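PDB 6H6X: 3-polyprenyl-4-hydroxybenzoate decarboxylase and related decarboxylases from Pelotomaculum thermopropionicum, which binds prenylated FMN together with manganese and potassium and, as the UbiD-class enzyme HmfF, probably interconverts 2,5-furandicarboxylic acid and 2-furoic acid by reversible decarboxylation. Local coordinates for residues Glu228-Glu233 with Val241-Ile246; Ala100-Cys105 with Ala236-Val241. The protein carries 8 engineered substitutions. One frame throughout, in Å; residues are numbered along the deposited sequence.

Overall arrangement
Both contacts lie within the Rift-related domain, of the FMN-binding clan, and use strand 240-246, which pairs with strands 184-190 and 264-280 in its antiparallel sheet. Along the chain the order is 100-105, 228-233, 236-241, 241-246, so the segments of the two contacts alternate. Contact 2 holds the entry to the strand and contact 1 the middle; they share Val-241, and their centres are 13 Å apart. A salt bridge joins them directly, Glu-228 OE2 of contact 1 to Lys-103 NZ of contact 2 at 2.8 Å. Together they fasten two loops, those before strands 105-107 and 233-235, to one sheet strand, away from the prenylated FMN and metal sites.

Contact 1 (Glu228-Glu233 with Val241-Ile246); sequences ETVDVE and VIEGKI
The carboxylate of Glu-243 takes three hydrogen bonds from two successive residues, Glu-228 and Thr-229, so all the hydrogen bonds between this strand of the Rift-related domain's antiparallel sheet and the loop segment end on one acidic side chain. Glu-243 OE2 accepts the N-H of Glu-228 at 2.9 Å, and Glu-243 OE1 accepts the N-H of Thr-229 at 2.7 Å. Both donors come from the syn side, 23° and 16° out of the carboxylate plane respectively, so the two adjacent amides each take one carboxylate oxygen. The buried carboxylate is thereby given polar partners, which is consistent with its being ionised. Glu-243 reaches the loop because its chain is extended beyond CG (chi2 -179°). The loop continues over the strand with Val-230, whose CG2 lies 4.1 Å from Glu-243 CB, the two side chains running past each other in opposite directions; Val-230 CG1 comes 3.8 Å from Gly-244 O. Glu-228 turns its own acid group away, to Lys-103. The third bond is the shortest: Thr-229 OG1, which also hydrogen-bonds to Thr-276 OG1, donates to Glu-243 OE1 at 2.6 Å, nearly along the C-O axis.

Contact 2 (Ala100-Cys105 with Ala236-Val241); sequences APVKEC and AGAEIV
Residues Ala-100 to Val-102 run alongside Ala-236 to Ala-238 in the same direction, the CA atoms of Ala-100 and Ala-236 being 5.4 Å apart and those of Val-102 and Ala-238 5.6 Å, and one backbone hydrogen bond closes the gap. Val-102 N donates to Ala-236 O over 3.0 Å; the oxygen is approached almost end-on, with a C=O...N angle of 173°, and the N-H...O angle is 154°. Pro-101 CD leans on the same oxygen at 3.5 Å, and Val-102 CG1 lies 3.3 Å from it, so one carbonyl is flanked by a ring methylene and a methyl while it receives the amide. The donor belongs to the short 3-10 segment 101-103, whose own bonds, Lys-103 N to Ala-100 O and Glu-104 N to Pro-101 O, leave the N-H of Val-102 pointing outward to the other segment.

The segment opposite leads into strand 240-246 of the domain's antiparallel sheet by way of a classic beta bulge, in which Glu-239 and Ile-240 both face Ile-190 of the neighbouring strand. Val-102 fills the bend that comes before the strand. Its CG1 sits between the backbone N and the carbonyl carbon (chi1 80°), which sends CG2, anti to N, deeper toward the strand. There CG2 meets Val-241 CG2 at 3.6 Å, the two side chains crossing at about a right angle, and Ala-238 CB at 4.1 Å. Val-225 of strand 223-226 also packs on Val-102, and Val-102 O is hydrogen-bonded to Thr-279 OG1. The carboxylate of Glu-239 turns from the 3-10 segment to Val-285 N and Arg-6. Where the two segments begin, the methyls of Ala-100 and Ala-236 touch side by side, CB to CB 4.2 Å, neither bond aimed at the other.

Contact 1 (Glu228-Glu233 with Val241-Ile246)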
loop_
_atom_site.group_PDB
_atom_site.type_symbol
_atom_site.label_atom_id
_atom_site.label_comp_id
_atom_site.label_asym_id
_atom_site.label_seq_id
_atom_site.Cartn_x
_atom_site.Cartn_y
_atom_site.Cartn_z
ATOM N N GLU B 228 -17.795 44.619 -0.840
ATOM C CA GLU B 228 -18.858 45.606 -1.106
ATOM C C GLU B 228 -19.747 45.889 0.096
ATOM O O GLU B 228 -20.011 47.045 0.388
ATOM C CB GLU B 228 -19.771 45.131 -2.249
ATOM C CG GLU B 228 -19.079 44.912 -3.592
ATOM C CD GLU B 228 -18.482 46.179 -4.164
ATOM O OE1 GLU B 228 -19.243 47.161 -4.343
ATOM O OE2 GLU B 228 -17.254 46.188 -4.434
ATOM N N THR B 229 -20.238 44.841 0.761
ATOM C CA THR B 229 -21.328 44.969 1.738
ATOM C C THR B 229 -20.937 44.618 3.156
ATOM O O THR B 229 -21.776 44.651 4.046
ATOM C CB THR B 229 -22.502 44.058 1.338
ATOM O OG1 THR B 229 -22.105 42.677 1.367
ATOM C CG2 THR B 229 -22.967 44.427 -0.065
ATOM N N VAL B 230 -19.668 44.262 3.371
ATOM C CA VAL B 230 -19.175 43.928 4.698
ATOM C C VAL B 230 -17.757 44.435 4.841
ATOM O O VAL B 230 -17.052 44.589 3.854
ATOM C CB VAL B 230 -19.213 42.394 4.940
ATOM C CG1 VAL B 230 -20.655 41.905 5.022
ATOM C CG2 VAL B 230 -18.436 41.630 3.849
ATOM N N ASP B 231 -17.334 44.641 6.077
ATOM C CA ASP B 231 -16.018 45.209 6.386
ATOM C C ASP B 231 -14.998 44.083 6.570
ATOM O O ASP B 231 -14.511 43.794 7.670
ATOM C CB ASP B 231 -16.119 46.089 7.643
ATOM C CG ASP B 231 -14.834 46.870 7.923
ATOM O OD1 ASP B 231 -14.065 47.179 6.981
ATOM O OD2 ASP B 231 -14.605 47.168 9.116
ATOM N N VAL B 232 -14.692 43.449 5.446
ATOM C CA VAL B 232 -13.823 42.286 5.392
ATOM C C VAL B 232 -12.992 42.461 4.119
ATOM O O VAL B 232 -13.422 43.111 3.176
ATOM C CB VAL B 232 -14.665 40.982 5.254
ATOM C CG1 VAL B 232 -13.804 39.759 5.400
ATOM C CG2 VAL B 232 -15.804 40.924 6.274
ATOM N N GLU B 233 -11.820 41.845 4.090
ATOM C CA GLU B 233 -10.907 41.872 2.957
ATOM C C GLU B 233 -10.861 40.473 2.305
ATOM O O GLU B 233 -10.976 39.454 3.014
ATOM C CB GLU B 233 -9.500 42.279 3.442
ATOM C CG GLU B 233 -9.426 43.639 4.151
ATOM C CD GLU B 233 -9.964 43.615 5.589
ATOM O OE1 GLU B 233 -9.597 42.702 6.401
ATOM O OE2 GLU B 233 -10.799 44.481 5.916
ATOM N N VAL B 241 -16.342 35.509 -4.838
ATOM C CA VAL B 241 -16.474 35.912 -3.444
ATOM C C VAL B 241 -17.929 36.007 -3.102
ATOM O O VAL B 241 -18.705 36.598 -3.843
ATOM C CB VAL B 241 -15.798 37.265 -3.138
ATOM C CG1 VAL B 241 -16.278 37.873 -1.819
ATOM C CG2 VAL B 241 -14.287 37.116 -3.158
ATOM N N ILE B 242 -18.291 35.441 -1.963
ATOM C CA ILE B 242 -19.634 35.489 -1.461
ATOM C C ILE B 242 -19.509 36.172 -0.128
ATOM O O ILE B 242 -18.827 35.694 0.766
ATOM C CB ILE B 242 -20.257 34.073 -1.349
ATOM C CG1 ILE B 242 -20.370 33.440 -2.740
ATOM C CG2 ILE B 242 -21.607 34.117 -0.682
ATOM C CD1 ILE B 242 -20.578 31.936 -2.649
ATOM N N GLU B 243 -20.198 37.301 -0.006
ATOM C CA GLU B 243 -20.233 38.130 1.200
ATOM C C GLU B 243 -21.487 37.839 1.990
ATOM O O GLU B 243 -22.537 37.604 1.420
ATOM C CB GLU B 243 -20.214 39.602 0.796
ATOM C CG GLU B 243 -19.074 39.990 -0.157
ATOM C CD GLU B 243 -19.044 41.460 -0.535
ATOM O OE1 GLU B 243 -19.869 42.238 0.020
ATOM O OE2 GLU B 243 -18.186 41.843 -1.388
ATOM N N GLY B 244 -21.390 37.859 3.306
ATOM C CA GLY B 244 -22.568 37.658 4.106
ATOM C C GLY B 244 -22.354 37.764 5.580
ATOM O O GLY B 244 -21.381 38.363 6.066
ATOM N N LYS B 245 -23.270 37.166 6.320
ATOM C CA LYS B 245 -23.171 37.216 7.771
ATOM C C LYS B 245 -23.773 35.988 8.410
ATOM O O LYS B 245 -24.734 35.423 7.897
ATOM C CB LYS B 245 -23.824 38.496 8.278
ATOM C CG LYS B 245 -25.276 38.667 7.874
ATOM C CD LYS B 245 -25.732 40.129 7.948
ATOM C CE LYS B 245 -27.022 40.356 7.150
ATOM N NZ LYS B 245 -27.688 41.664 7.410
ATOM N N ILE B 246 -23.174 35.555 9.506
ATOM C CA ILE B 246 -23.704 34.440 10.254
ATOM C C ILE B 246 -24.725 35.054 11.236
ATOM O O ILE B 246 -24.392 35.967 11.978
ATOM C CB ILE B 246 -22.615 33.650 11.002
ATOM C CG1 ILE B 246 -21.417 33.297 10.102
ATOM C CG2 ILE B 246 -23.206 32.353 11.564
ATOM C CD1 ILE B 246 -20.266 32.727 10.903
#

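Contact 2 (Ala100-Cys105 with Ala236-Val241)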
loop_
_atom_site.group_PDB
_atom_site.type_symbol
_atom_site.label_atom_id
_atom_site.label_comp_id
_atom_site.label_asym_id
_atom_site.label_seq_id
_atom_site.Cartn_x
_atom_site.Cartn_y
_atom_site.Cartn_z
ATOM N N ALA B 100 -9.391 45.030 -10.136
ATOM C CA ALA B 100 -9.223 43.769 -9.363
ATOM C C ALA B 100 -10.084 42.704 -10.046
ATOM O O ALA B 100 -11.269 42.914 -10.252
ATOM C CB ALA B 100 -9.664 43.896 -7.916
ATOM N N PRO B 101 -9.486 41.572 -10.407
ATOM C CA PRO B 101 -10.331 40.674 -11.207
ATOM C C PRO B 101 -11.639 40.210 -10.532
ATOM O O PRO B 101 -12.678 40.104 -11.204
ATOM C CB PRO B 101 -9.413 39.536 -11.531
ATOM C CG PRO B 101 -8.020 40.118 -11.445
ATOM C CD PRO B 101 -8.073 41.158 -10.377
ATOM N N VAL B 102 -11.629 40.010 -9.221
ATOM C CA VAL B 102 -12.821 39.519 -8.539
ATOM C C VAL B 102 -13.983 40.531 -8.465
ATOM O O VAL B 102 -15.105 40.177 -8.020
ATOM C CB VAL B 102 -12.461 38.965 -7.130
ATOM C CG1 VAL B 102 -12.298 40.091 -6.119
ATOM C CG2 VAL B 102 -13.517 37.970 -6.621
ATOM N N LYS B 103 -13.707 41.791 -8.848
ATOM C CA LYS B 103 -14.715 42.858 -8.882
ATOM C C LYS B 103 -15.374 43.095 -10.255
ATOM O O LYS B 103 -16.270 43.915 -10.349
ATOM C CB LYS B 103 -14.105 44.173 -8.391
ATOM C CG LYS B 103 -13.651 44.146 -6.937
ATOM C CD LYS B 103 -14.801 43.975 -5.951
ATOM C CE LYS B 103 -14.335 44.399 -4.566
ATOM N NZ LYS B 103 -15.374 44.266 -3.511
ATOM N N GLU B 104 -14.933 42.371 -11.288
ATOM C CA GLU B 104 -15.460 42.503 -12.632
ATOM C C GLU B 104 -17.003 42.433 -12.705
ATOM O O GLU B 104 -17.617 43.293 -13.332
ATOM C CB GLU B 104 -14.797 41.459 -13.546
ATOM C CG GLU B 104 -13.348 41.827 -13.869
ATOM C CD GLU B 104 -12.502 40.709 -14.466
ATOM O OE1 GLU B 104 -12.988 39.594 -14.764
ATOM O OE2 GLU B 104 -11.296 40.954 -14.634
ATOM N N CYS B 105 -17.614 41.441 -12.052
ATOM C CA CYS B 105 -19.073 41.332 -11.920
ATOM C C CYS B 105 -19.470 41.362 -10.444
ATOM O O CYS B 105 -18.849 40.702 -9.628
ATOM C CB CYS B 105 -19.575 40.032 -12.560
ATOM S SG CYS B 105 -18.904 39.685 -14.201
ATOM N N ALA B 236 -7.840 39.635 -4.107
ATOM C CA ALA B 236 -8.225 40.399 -5.320
ATOM C C ALA B 236 -8.361 39.502 -6.525
ATOM O O ALA B 236 -9.241 39.709 -7.377
ATOM C CB ALA B 236 -7.175 41.489 -5.622
ATOM N N GLY B 237 -7.460 38.527 -6.616
ATOM C CA GLY B 237 -7.442 37.581 -7.711
ATOM C C GLY B 237 -8.353 36.351 -7.587
ATOM O O GLY B 237 -8.275 35.504 -8.425
ATOM N N ALA B 238 -9.204 36.250 -6.569
ATOM C CA ALA B 238 -10.079 35.081 -6.413
ATOM C C ALA B 238 -11.035 34.968 -7.614
ATOM O O ALA B 238 -11.199 35.910 -8.323
ATOM C CB ALA B 238 -10.878 35.160 -5.114
ATOM N N GLU B 239 -11.654 33.808 -7.808
ATOM C CA GLU B 239 -12.613 33.612 -8.898
ATOM C C GLU B 239 -13.947 34.106 -8.482
ATOM O O GLU B 239 -14.625 34.751 -9.243
ATOM C CB GLU B 239 -12.689 32.113 -9.304
ATOM C CG GLU B 239 -11.417 31.565 -9.930
ATOM C CD GLU B 239 -11.168 32.100 -11.373
ATOM O OE1 GLU B 239 -12.145 32.301 -12.110
ATOM O OE2 GLU B 239 -10.005 32.292 -11.804
ATOM N N ILE B 240 -14.335 33.793 -7.244
ATOM C CA ILE B 240 -15.646 34.113 -6.736
ATOM C C ILE B 240 -15.552 34.508 -5.260
ATOM O O ILE B 240 -14.804 33.874 -4.513
ATOM C CB ILE B 240 -16.581 32.866 -6.839
ATOM C CG1 ILE B 240 -16.861 32.471 -8.298
ATOM C CG2 ILE B 240 -17.908 33.115 -6.173
ATOM C CD1 ILE B 240 -16.874 30.991 -8.574
ATOM N N VAL B 241 -16.342 35.509 -4.838
ATOM C CA VAL B 241 -16.474 35.912 -3.444
ATOM C C VAL B 241 -17.929 36.007 -3.102
ATOM O O VAL B 241 -18.705 36.598 -3.843
ATOM C CB VAL B 241 -15.798 37.265 -3.138
ATOM C CG1 VAL B 241 -16.278 37.873 -1.819
ATOM C CG2 VAL B 241 -14.287 37.116 -3.158
#